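Local coordinates for chromosome-partitioning protein ParB (Caulobacter vibrioides NA1000, PDB 6S6H) that binds centromeric parS DNA near the replication origin through this helix-turn-helix domain and takes part in chromosome partition, at residues B[11-15]-B[16-20]; B[60-63]-B[64-67]. All coordinates share one frame; numbering follows the deposited sequence.

Contact 1: residues B[11-15]-B[16-20]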
loop_
_atom_site.group_PDB
_atom_site.type_symbol
_atom_site.label_atom_id
_atom_site.label_comp_id
_atom_site.label_asym_id
_atom_site.label_seq_id
_atom_site.Cartn_x
_atom_site.Cartn_y
_atom_site.Cartn_z
ATOM N N GLU B 11 -10.704 -0.388 15.777
ATOM C CA GLU B 11 -9.350 -0.984 15.627
ATOM C C GLU B 11 -9.375 -2.107 14.582
ATOM O O GLU B 11 -8.427 -2.181 13.784
ATOM C CB GLU B 11 -8.851 -1.523 16.969
ATOM C CG GLU B 11 -8.306 -0.446 17.890
ATOM C CD GLU B 11 -7.880 -0.944 19.259
ATOM O OE1 GLU B 11 -6.874 -0.435 19.782
ATOM O OE2 GLU B 11 -8.553 -1.840 19.803
ATOM N N ASN B 12 -10.415 -2.944 14.585
ATOM C CA ASN B 12 -10.436 -4.230 13.834
ATOM C C ASN B 12 -10.971 -4.035 12.408
ATOM O O ASN B 12 -10.946 -5.018 11.645
ATOM C CB ASN B 12 -11.202 -5.315 14.594
ATOM C CG ASN B 12 -10.329 -6.013 15.617
ATOM O OD1 ASN B 12 -9.806 -7.093 15.355
ATOM N ND2 ASN B 12 -10.135 -5.388 16.768
ATOM N N VAL B 13 -11.410 -2.830 12.039
ATOM C CA VAL B 13 -11.871 -2.523 10.651
ATOM C C VAL B 13 -10.745 -2.884 9.673
ATOM O O VAL B 13 -11.024 -3.617 8.703
ATOM C CB VAL B 13 -12.303 -1.050 10.501
ATOM C CG1 VAL B 13 -12.498 -0.658 9.038
ATOM C CG2 VAL B 13 -13.556 -0.753 11.314
ATOM N N GLN B 14 -9.524 -2.404 9.934
ATOM C CA GLN B 14 -8.340 -2.570 9.044
ATOM C C GLN B 14 -7.750 -3.982 9.190
ATOM O O GLN B 14 -7.080 -4.427 8.238
ATOM C CB GLN B 14 -7.290 -1.493 9.335
ATOM C CG GLN B 14 -6.524 -1.697 10.639
ATOM C CD GLN B 14 -5.767 -0.459 11.065
ATOM O OE1 GLN B 14 -5.386 0.377 10.244
ATOM N NE2 GLN B 14 -5.539 -0.335 12.363
ATOM N N ARG B 15 -7.982 -4.654 10.324
ATOM C CA ARG B 15 -7.422 -5.999 10.640
ATOM C C ARG B 15 -8.301 -7.097 10.025
ATOM O O ARG B 15 -7.782 -8.205 9.812
ATOM C CB ARG B 15 -7.272 -6.176 12.155
ATOM C CG ARG B 15 -6.280 -5.208 12.784
ATOM C CD ARG B 15 -6.068 -5.413 14.273
ATOM N NE ARG B 15 -5.055 -6.427 14.557
ATOM C CZ ARG B 15 -5.293 -7.703 14.869
ATOM N NH1 ARG B 15 -6.532 -8.165 14.953
ATOM N NH2 ARG B 15 -4.277 -8.520 15.100
ATOM N N ALA B 16 -9.572 -6.804 9.739
ATOM C CA ALA B 16 -10.531 -7.730 9.084
ATOM C C ALA B 16 -10.181 -7.869 7.596
ATOM O O ALA B 16 -9.289 -7.138 7.123
ATOM C CB ALA B 16 -11.943 -7.233 9.275
ATOM N N ASP B 17 -10.866 -8.777 6.893
ATOM C CA ASP B 17 -10.646 -9.076 5.452
ATOM C C ASP B 17 -11.604 -8.220 4.610
ATOM O O ASP B 17 -12.439 -8.797 3.878
ATOM C CB ASP B 17 -10.809 -10.575 5.179
ATOM C CG ASP B 17 -10.492 -10.986 3.749
ATOM O OD1 ASP B 17 -9.842 -10.191 3.039
ATOM O OD2 ASP B 17 -10.903 -12.096 3.354
ATOM N N LEU B 18 -11.499 -6.892 4.720
ATOM C CA LEU B 18 -12.401 -5.928 4.035
ATOM C C LEU B 18 -11.643 -5.256 2.889
ATOM O O LEU B 18 -10.487 -4.850 3.107
ATOM C CB LEU B 18 -12.890 -4.880 5.037
ATOM C CG LEU B 18 -13.667 -5.414 6.239
ATOM C CD1 LEU B 18 -14.068 -4.274 7.163
ATOM C CD2 LEU B 18 -14.892 -6.199 5.798
ATOM N N ASN B 19 -12.283 -5.132 1.723
ATOM C CA ASN B 19 -11.784 -4.304 0.597
ATOM C C ASN B 19 -11.907 -2.833 1.021
ATOM O O ASN B 19 -12.582 -2.557 2.026
ATOM C CB ASN B 19 -12.481 -4.655 -0.724
ATOM C CG ASN B 19 -13.941 -4.262 -0.786
ATOM O OD1 ASN B 19 -14.331 -3.191 -0.326
ATOM N ND2 ASN B 19 -14.756 -5.109 -1.391
ATOM N N VAL B 20 -11.260 -1.925 0.291
ATOM C CA VAL B 20 -11.106 -0.492 0.684
ATOM C C VAL B 20 -12.487 0.157 0.874
ATOM O O VAL B 20 -12.610 0.994 1.788
ATOM C CB VAL B 20 -10.237 0.276 -0.331
ATOM C CG1 VAL B 20 -10.917 0.416 -1.685
ATOM C CG2 VAL B 20 -9.822 1.637 0.204
#
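L18 reaches back to the carbonyl of V13 in the loop that joins helix 4-11 to helix 20-34 of the ParB DNA-binding domain, a region built round a helix-turn-helix. With its CG beside the backbone N (chi1 -60°) and the chain extended beyond, L18 sets CD1 3.5 Å from V13 O. The two side chains themselves meet more loosely, V13 CG1 and L18 CD1 lying 4.4 Å apart. V13 instead turns its own CB away from residues 16-20 and packs on Y27 and L30 of helix 20-34, while L18 touches E23 of that helix. Around V13, residues 12-16 close one helix-like turn (an alpha-turn): A16 N donates to N12 O over 3.0 Å, with the donor tilted 28° from the carbonyl plane. A16 CB comes to 3.4 Å from the same N12 O. The N12 side chain has its strongest partner outside the loop, ND2 bonding to G8 O. R15 sends its head group across toward N12, helped by the bend at chi3 (86°); outside the loop, its NH2 has a long, weak ionic contact with D17 of the second subunit. Within the loop, R15 NH1 lies 3.5 Å from N12 OD1, a weak hydrogen bond.

Contact 2: residues B[60-63]-B[64-67]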
loop_
_atom_site.group_PDB
_atom_site.type_symbol
_atom_site.label_atom_id
_atom_site.label_comp_id
_atom_site.label_asym_id
_atom_site.label_seq_id
_atom_site.Cartn_x
_atom_site.Cartn_y
_atom_site.Cartn_z
ATOM N N ALA B 60 -18.113 8.127 -2.647
ATOM C CA ALA B 60 -18.760 9.138 -3.518
ATOM C C ALA B 60 -18.534 8.817 -5.003
ATOM O O ALA B 60 -19.225 9.416 -5.838
ATOM C CB ALA B 60 -18.244 10.516 -3.176
ATOM N N LEU B 61 -17.598 7.924 -5.335
ATOM C CA LEU B 61 -17.282 7.549 -6.743
ATOM C C LEU B 61 -18.504 6.903 -7.390
ATOM O O LEU B 61 -19.256 6.199 -6.722
ATOM C CB LEU B 61 -16.097 6.578 -6.767
ATOM C CG LEU B 61 -14.732 7.191 -6.462
ATOM C CD1 LEU B 61 -13.709 6.107 -6.167
ATOM C CD2 LEU B 61 -14.265 8.065 -7.610
ATOM N N PRO B 62 -18.724 7.100 -8.712
ATOM C CA PRO B 62 -19.765 6.371 -9.440
ATOM C C PRO B 62 -19.619 4.850 -9.275
ATOM O O PRO B 62 -18.511 4.393 -9.110
ATOM C CB PRO B 62 -19.540 6.771 -10.907
ATOM C CG PRO B 62 -18.833 8.113 -10.830
ATOM C CD PRO B 62 -17.986 8.038 -9.576
ATOM N N ASP B 63 -20.733 4.119 -9.349
ATOM C CA ASP B 63 -20.807 2.650 -9.118
ATOM C C ASP B 63 -19.855 1.921 -10.079
ATOM O O ASP B 63 -19.228 0.929 -9.645
ATOM C CB ASP B 63 -22.245 2.131 -9.260
ATOM C CG ASP B 63 -23.217 2.621 -8.197
ATOM O OD1 ASP B 63 -22.802 3.424 -7.334
ATOM O OD2 ASP B 63 -24.388 2.198 -8.242
ATOM N N GLU B 64 -19.743 2.388 -11.329
ATOM C CA GLU B 64 -18.852 1.783 -12.361
ATOM C C GLU B 64 -17.414 1.747 -11.833
ATOM O O GLU B 64 -16.767 0.694 -11.974
ATOM C CB GLU B 64 -18.881 2.555 -13.684
ATOM C CG GLU B 64 -20.191 2.450 -14.449
ATOM C CD GLU B 64 -21.087 3.677 -14.339
ATOM O OE1 GLU B 64 -21.241 4.208 -13.208
ATOM O OE2 GLU B 64 -21.616 4.113 -15.387
ATOM N N VAL B 65 -16.941 2.852 -11.251
ATOM C CA VAL B 65 -15.553 2.992 -10.713
ATOM C C VAL B 65 -15.408 2.091 -9.483
ATOM O O VAL B 65 -14.383 1.388 -9.389
ATOM C CB VAL B 65 -15.201 4.457 -10.390
ATOM C CG1 VAL B 65 -13.853 4.575 -9.689
ATOM C CG2 VAL B 65 -15.225 5.321 -11.641
ATOM N N GLN B 66 -16.394 2.114 -8.584
ATOM C CA GLN B 66 -16.423 1.269 -7.361
ATOM C C GLN B 66 -16.299 -0.204 -7.772
ATOM O O GLN B 66 -15.525 -0.929 -7.117
ATOM C CB GLN B 66 -17.687 1.543 -6.542
ATOM C CG GLN B 66 -17.696 2.918 -5.881
ATOM C CD GLN B 66 -18.799 3.076 -4.861
ATOM O OE1 GLN B 66 -19.336 2.101 -4.343
ATOM N NE2 GLN B 66 -19.143 4.317 -4.554
ATOM N N SER B 67 -17.001 -0.614 -8.833
ATOM C CA SER B 67 -16.937 -1.981 -9.419
ATOM C C SER B 67 -15.494 -2.321 -9.814
ATOM O O SER B 67 -15.056 -3.446 -9.512
ATOM C CB SER B 67 -17.872 -2.129 -10.591
ATOM O OG SER B 67 -19.196 -1.758 -10.233
#
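Q66 folds back from the first turn of helix 63-71 toward the residues that lead into it, and its CB, CG, CD and NE2 each lie against that backbone. CB lies 3.5 Å from D63 O. CG, set beside the backbone N, lies close to two carbonyl oxygens, 3.6 Å from P62 O and slightly farther from L61 O, and it also comes near L61 CB. From there the chain runs extended, carrying CD past L61 O and bringing NE2 to 2.9 Å from that same oxygen; the N-H points well off the line, and the bond is weak. The side-chain amide thus takes up a carbonyl that precedes the helix, while Q66 N makes the regular helical bond to P62 O, in the carbonyl plane and nearly straight at 168°. P62 O also receives a weak bond from V65 N.

At the next residue, D63 O is gripped twice by S67. S67 N approaches it at 2.8 Å, and S67 OG reaches it over an equal span from above the carbonyl plane, 40° out of it; chi1 of -54° swings the hydroxyl back toward the preceding turn. L61 and V65, both buried, cross at about a right angle, L61 CD1 meeting V65 CG1 at 3.8 Å, and the P62 ring adds a looser touch from CD to V65 CG2. Helix 88-98 lies alongside: P62 and E64 touch V89, and V65 touches A92. With P62 at the N-cap position and an apolar L61-V65 pair bridging the lead-in and the first turn, this is a helix N-terminus of the all-helical ParB DNA-binding domain.

How the contacts relate
From the N terminus the chain leaves helix 4-11 and turns at once through contact 1, which closes the loop on the way into helix 20-34. It then runs through helices 20-34, 38-45 and 49-57 before contact 2 ends the next connection and starts helix 63-71. The two lie in series, neither nested nor crossed, with centres about 20 Å apart and nearest atoms about 7 Å apart, without touching. Contact 1 is a surface contact, its centre about 19 Å from the centre of the chain, and packs on helix 20-34; contact 2 lies nearer the middle and meets helix 88-98. Each comes within about 6 Å of the bound DNA at its nearest atom.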